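Local coordinates for protein Na Glutathione S-transferase 2 (Necator americanus, PDB 2ON5) that probably conjugates glutathione to electrophilic compounds as a glutathione S-transferase of the human hookworm, and binds glutathione at its N-terminal, thioredoxin-like domain, at residues H3-Y8 against E30-T35. Numbering follows the deposited sequence.
Sequences HYKLTY and EDVRYT. With GSH (glutathione), chain V; EDO (1,2-ethanediol), chain J.
Tyr4, Leu6 and Tyr8 offer their backbones to Glu30, Val32 and Tyr34 in a parallel ladder of five hydrogen bonds, from Glu30 N to Tyr4 O at one end to Tyr34 N to Tyr8 O (2.8 Å) at the other, with every N-H...O angle at least 155°. The axes of 4-8 and 30-34 come within 4.8 Å and are inclined by 17°. Three CA-H...O contacts supplement the ladder, among them Arg33 CA to Tyr8 O at 3.3 Å.

Apolar contacts lie on the face of Lys5, Thr7, Glu30 and Val32. Val32 CG2 reaches Lys5 CG at 3.8 Å. With Thr7 OG1 beside the backbone N (chi1 -56°), CG2 stands anti to that N and meets Tyr34 CE1 at 3.4 Å.

On this same face Glu30 extends alongside Lys5 and brings OE2 to the His3 ring edge, in the ring plane and 3.0 Å from CE1; the poor angle at NE2 rules out a hydrogen bond. On the face of Leu6 and Tyr8, Arg33 grips Asp31 side-on, NE (2.9 Å) and NH2 both meeting OD1: NH2 at the syn lone pair, NE from above the carboxylate plane. Asp31 OD2 bridges to Arg19 of helix 16-25.

That helix links the strands in a beta-alpha-beta unit of the thioredoxin-like fold. Tyr8 OH sits 3.0 Å from the glutathione SG2 and is hydrogen-bonded to Leu14 N; the ladder, gripping Tyr8 through both N and O, thus fixes the backbone from which this ring reaches the glutathione sulfur.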
ATOM      1  N   HIS A   3       8.784  22.711  -9.947  1.00 20.16           N
ATOM      2  CA  HIS A   3       8.550  23.037  -8.534  1.00 20.56           C
ATOM      3  C   HIS A   3       7.857  21.896  -7.840  1.00 19.30           C
ATOM      4  O   HIS A   3       6.793  21.439  -8.283  1.00 20.04           O
ATOM      5  CB  HIS A   3       7.695  24.296  -8.370  1.00 21.15           C
ATOM      6  CG  HIS A   3       7.631  24.776  -6.954  1.00 22.86           C
ATOM      7  ND1 HIS A   3       6.617  24.421  -6.089  1.00 24.74           N
ATOM      8  CD2 HIS A   3       8.484  25.546  -6.237  1.00 23.24           C
ATOM      9  CE1 HIS A   3       6.828  24.983  -4.908  1.00 22.88           C
ATOM     10  NE2 HIS A   3       7.957  25.663  -4.969  1.00 25.78           N
ATOM     11  N   TYR A   4       8.459  21.448  -6.744  1.00 18.70           N
ATOM     12  CA  TYR A   4       7.824  20.497  -5.833  1.00 18.35           C
ATOM     13  C   TYR A   4       7.438  21.106  -4.490  1.00 18.00           C
ATOM     14  O   TYR A   4       8.224  21.844  -3.862  1.00 16.63           O
ATOM     15  CB  TYR A   4       8.745  19.321  -5.561  1.00 18.95           C
ATOM     16  CG  TYR A   4       9.113  18.505  -6.784  1.00 19.91           C
ATOM     17  CD1 TYR A   4      10.352  18.678  -7.411  1.00 19.08           C
ATOM     18  CD2 TYR A   4       8.220  17.560  -7.312  1.00 20.54           C
ATOM     19  CE1 TYR A   4      10.696  17.924  -8.522  1.00 20.89           C
ATOM     20  CE2 TYR A   4       8.574  16.793  -8.421  1.00 21.63           C
ATOM     21  CZ  TYR A   4       9.801  16.992  -9.018  1.00 21.72           C
ATOM     22  OH  TYR A   4      10.159  16.239 -10.117  1.00 24.55           O
ATOM     23  N   LYS A   5       6.225  20.776  -4.056  1.00 17.58           N
ATOM     24  CA  LYS A   5       5.747  21.150  -2.727  1.00 18.43           C
ATOM     25  C   LYS A   5       5.315  19.871  -2.007  1.00 18.29           C
ATOM     26  O   LYS A   5       4.551  19.068  -2.570  1.00 18.74           O
ATOM     27  CB  LYS A   5       4.554  22.117  -2.832  1.00 18.66           C
ATOM     28  CG  LYS A   5       4.004  22.569  -1.461  1.00 18.60           C
ATOM     29  CD  LYS A   5       2.964  23.661  -1.597  1.00 20.69           C
ATOM     30  CE  LYS A   5       1.743  23.160  -2.345  1.00 24.82           C
ATOM     31  NZ  LYS A   5       0.495  23.913  -2.029  1.00 26.28           N
ATOM     32  N   LEU A   6       5.821  19.659  -0.788  1.00 17.82           N
ATOM     33  CA  LEU A   6       5.274  18.606   0.061  1.00 17.27           C
ATOM     34  C   LEU A   6       4.526  19.196   1.239  1.00 16.91           C
ATOM     35  O   LEU A   6       5.100  19.979   2.024  1.00 16.22           O
ATOM     36  CB  LEU A   6       6.373  17.702   0.585  1.00 17.20           C
ATOM     37  CG  LEU A   6       5.965  16.450   1.363  1.00 17.96           C
ATOM     38  CD1 LEU A   6       5.217  15.476   0.414  1.00 18.53           C
ATOM     39  CD2 LEU A   6       7.196  15.826   1.970  1.00 20.15           C
ATOM     40  N   THR A   7       3.265  18.788   1.398  1.00 16.62           N
ATOM     41  CA  THR A   7       2.475  19.247   2.559  1.00 16.03           C
ATOM     42  C   THR A   7       2.231  18.086   3.543  1.00 15.93           C
ATOM     43  O   THR A   7       1.796  16.993   3.139  1.00 14.66           O
ATOM     44  CB  THR A   7       1.145  19.896   2.142  1.00 15.91           C
ATOM     45  OG1 THR A   7       1.392  20.974   1.222  1.00 16.82           O
ATOM     46  CG2 THR A   7       0.409  20.449   3.383  1.00 14.43           C
ATOM     47  N   TYR A   8       2.571  18.324   4.809  1.00 15.11           N
ATOM     48  CA  TYR A   8       2.380  17.333   5.877  1.00 15.87           C
ATOM     49  C   TYR A   8       2.309  18.050   7.235  1.00 16.38           C
ATOM     50  O   TYR A   8       2.231  19.281   7.289  1.00 15.56           O
ATOM     51  CB  TYR A   8       3.514  16.296   5.853  1.00 15.49           C
ATOM     52  CG  TYR A   8       3.249  15.101   6.730  1.00 16.11           C
ATOM     53  CD1 TYR A   8       2.104  14.304   6.550  1.00 14.67           C
ATOM     54  CD2 TYR A   8       4.111  14.779   7.764  1.00 16.09           C
ATOM     55  CE1 TYR A   8       1.862  13.216   7.379  1.00 16.41           C
ATOM     56  CE2 TYR A   8       3.867  13.691   8.593  1.00 17.60           C
ATOM     57  CZ  TYR A   8       2.750  12.929   8.402  1.00 15.72           C
ATOM     58  OH  TYR A   8       2.525  11.838   9.215  1.00 17.41           O
ATOM     59  N   GLU A  30       9.582  22.611  -1.568  1.00 17.47           N
ATOM     60  CA  GLU A  30       8.937  23.436  -0.549  1.00 18.39           C
ATOM     61  C   GLU A  30       8.339  22.512   0.510  1.00 17.54           C
ATOM     62  O   GLU A  30       7.426  21.739   0.221  1.00 17.22           O
ATOM     63  CB  GLU A  30       7.842  24.265  -1.201  1.00 17.82           C
ATOM     64  CG  GLU A  30       7.173  25.254  -0.281  1.00 20.88           C
ATOM     65  CD  GLU A  30       6.064  26.014  -0.979  1.00 22.53           C
ATOM     66  OE1 GLU A  30       5.329  26.735  -0.290  1.00 26.31           O
ATOM     67  OE2 GLU A  30       5.928  25.896  -2.218  1.00 24.23           O
ATOM     68  N   ASP A  31       8.880  22.585   1.727  1.00 17.45           N
ATOM     69  CA  ASP A  31       8.478  21.694   2.812  1.00 18.04           C
ATOM     70  C   ASP A  31       7.439  22.436   3.656  1.00 18.08           C
ATOM     71  O   ASP A  31       7.812  23.238   4.528  1.00 17.73           O
ATOM     72  CB  ASP A  31       9.713  21.364   3.658  1.00 18.75           C
ATOM     73  CG  ASP A  31       9.535  20.160   4.559  1.00 17.94           C
ATOM     74  OD1 ASP A  31      10.255  20.120   5.590  1.00 20.92           O
ATOM     75  OD2 ASP A  31       8.719  19.250   4.248  1.00 16.31           O
ATOM     76  N   VAL A  32       6.158  22.165   3.407  1.00 16.97           N
ATOM     77  CA  VAL A  32       5.049  22.822   4.132  1.00 17.60           C
ATOM     78  C   VAL A  32       4.613  21.956   5.314  1.00 17.97           C
ATOM     79  O   VAL A  32       4.316  20.750   5.143  1.00 17.37           O
ATOM     80  CB  VAL A  32       3.836  23.092   3.214  1.00 17.05           C
ATOM     81  CG1 VAL A  32       2.694  23.775   3.992  1.00 18.12           C
ATOM     82  CG2 VAL A  32       4.253  23.956   2.020  1.00 17.21           C
ATOM     83  N   ARG A  33       4.587  22.551   6.512  1.00 17.98           N
ATOM     84  CA  ARG A  33       4.322  21.781   7.738  1.00 18.38           C
ATOM     85  C   ARG A  33       3.221  22.397   8.569  1.00 18.98           C
ATOM     86  O   ARG A  33       3.355  23.555   9.012  1.00 18.75           O
ATOM     87  CB  ARG A  33       5.582  21.646   8.609  1.00 18.00           C
ATOM     88  CG  ARG A  33       6.744  20.921   7.939  1.00 17.64           C
ATOM     89  CD  ARG A  33       7.934  20.776   8.862  1.00 18.71           C
ATOM     90  NE  ARG A  33       9.017  20.051   8.185  1.00 18.02           N
ATOM     91  CZ  ARG A  33       9.768  19.109   8.748  1.00 20.26           C
ATOM     92  NH1 ARG A  33       9.594  18.772  10.032  1.00 17.17           N
ATOM     93  NH2 ARG A  33      10.702  18.502   8.018  1.00 18.79           N
ATOM     94  N   TYR A  34       2.152  21.626   8.792  1.00 17.88           N
ATOM     95  CA  TYR A  34       1.023  22.059   9.599  1.00 19.50           C
ATOM     96  C   TYR A  34       1.061  21.560  11.015  1.00 19.14           C
ATOM     97  O   TYR A  34       1.342  20.382  11.268  1.00 17.45           O
ATOM     98  CB  TYR A  34      -0.331  21.626   8.981  1.00 19.92           C
ATOM     99  CG  TYR A  34      -0.703  22.375   7.718  1.00 22.48           C
ATOM    100  CD1 TYR A  34      -1.166  21.705   6.581  1.00 23.04           C
ATOM    101  CD2 TYR A  34      -0.585  23.770   7.665  1.00 23.70           C
ATOM    102  CE1 TYR A  34      -1.508  22.415   5.428  1.00 24.07           C
ATOM    103  CE2 TYR A  34      -0.925  24.477   6.537  1.00 26.84           C
ATOM    104  CZ  TYR A  34      -1.360  23.806   5.422  1.00 24.93           C
ATOM    105  OH  TYR A  34      -1.688  24.565   4.327  1.00 26.93           O
ATOM    106  N   THR A  35       0.713  22.454  11.951  1.00 19.54           N
ATOM    107  CA  THR A  35       0.283  21.994  13.288  1.00 19.66           C
ATOM    108  C   THR A  35      -1.039  21.229  13.217  1.00 20.70           C
ATOM    109  O   THR A  35      -1.795  21.330  12.228  1.00 18.83           O
ATOM    110  CB  THR A  35       0.070  23.155  14.269  1.00 19.33           C
ATOM    111  OG1 THR A  35      -1.004  23.966  13.788  1.00 18.65           O
ATOM    112  CG2 THR A  35       1.363  23.988  14.440  1.00 18.97           C
TER
HETATM  113  N1  GSH V 999      -2.431   5.597   3.422  1.00 32.71           N
HETATM  114  CA1 GSH V 999      -1.963   6.762   4.212  1.00 34.51           C
HETATM  115  C1  GSH V 999      -0.710   7.352   3.571  1.00 30.29           C
HETATM  116  O11 GSH V 999       0.274   6.583   3.561  1.00 31.78           O
HETATM  117  O12 GSH V 999      -0.607   8.509   3.073  1.00 24.84           O
HETATM  118  CB1 GSH V 999      -3.076   7.764   4.529  1.00 35.85           C
HETATM  119  CG1 GSH V 999      -2.568   9.100   5.062  1.00 36.37           C
HETATM  120  CD1 GSH V 999      -3.048   9.443   6.469  1.00 38.73           C
HETATM  121  OE1 GSH V 999      -3.582   8.471   7.360  1.00 38.24           O
HETATM  122  N2  GSH V 999      -2.909  10.740   6.755  1.00 39.21           N
HETATM  123  CA2 GSH V 999      -2.772  11.365   8.063  1.00 37.89           C
HETATM  124  C2  GSH V 999      -3.706  12.550   8.162  1.00 37.07           C
HETATM  125  O2  GSH V 999      -4.134  13.268   7.018  1.00 29.69           O
HETATM  126  CB2 GSH V 999      -1.334  11.819   8.257  1.00 38.71           C
HETATM  127  SG2 GSH V 999      -0.304  10.760   9.318  1.00 41.91           S
HETATM  128  N3  GSH V 999      -4.145  12.871   9.378  1.00 38.29           N
HETATM  129  CA3 GSH V 999      -5.149  13.900   9.569  1.00 40.90           C
HETATM  130  C3  GSH V 999      -6.530  13.588   9.028  1.00 41.99           C
HETATM  131  O31 GSH V 999      -6.820  12.439   8.625  1.00 44.17           O
HETATM  132  O32 GSH V 999      -7.411  14.478   8.984  1.00 41.62           O
HETATM  133  C1  EDO J 420       2.342  18.647  15.186  1.00 35.69           C
HETATM  134  O1  EDO J 420       1.793  18.717  13.857  1.00 35.24           O
HETATM  135  C2  EDO J 420       2.093  19.974  15.884  1.00 34.67           C
HETATM  136  O2  EDO J 420       0.730  20.050  16.354  1.00 34.44           O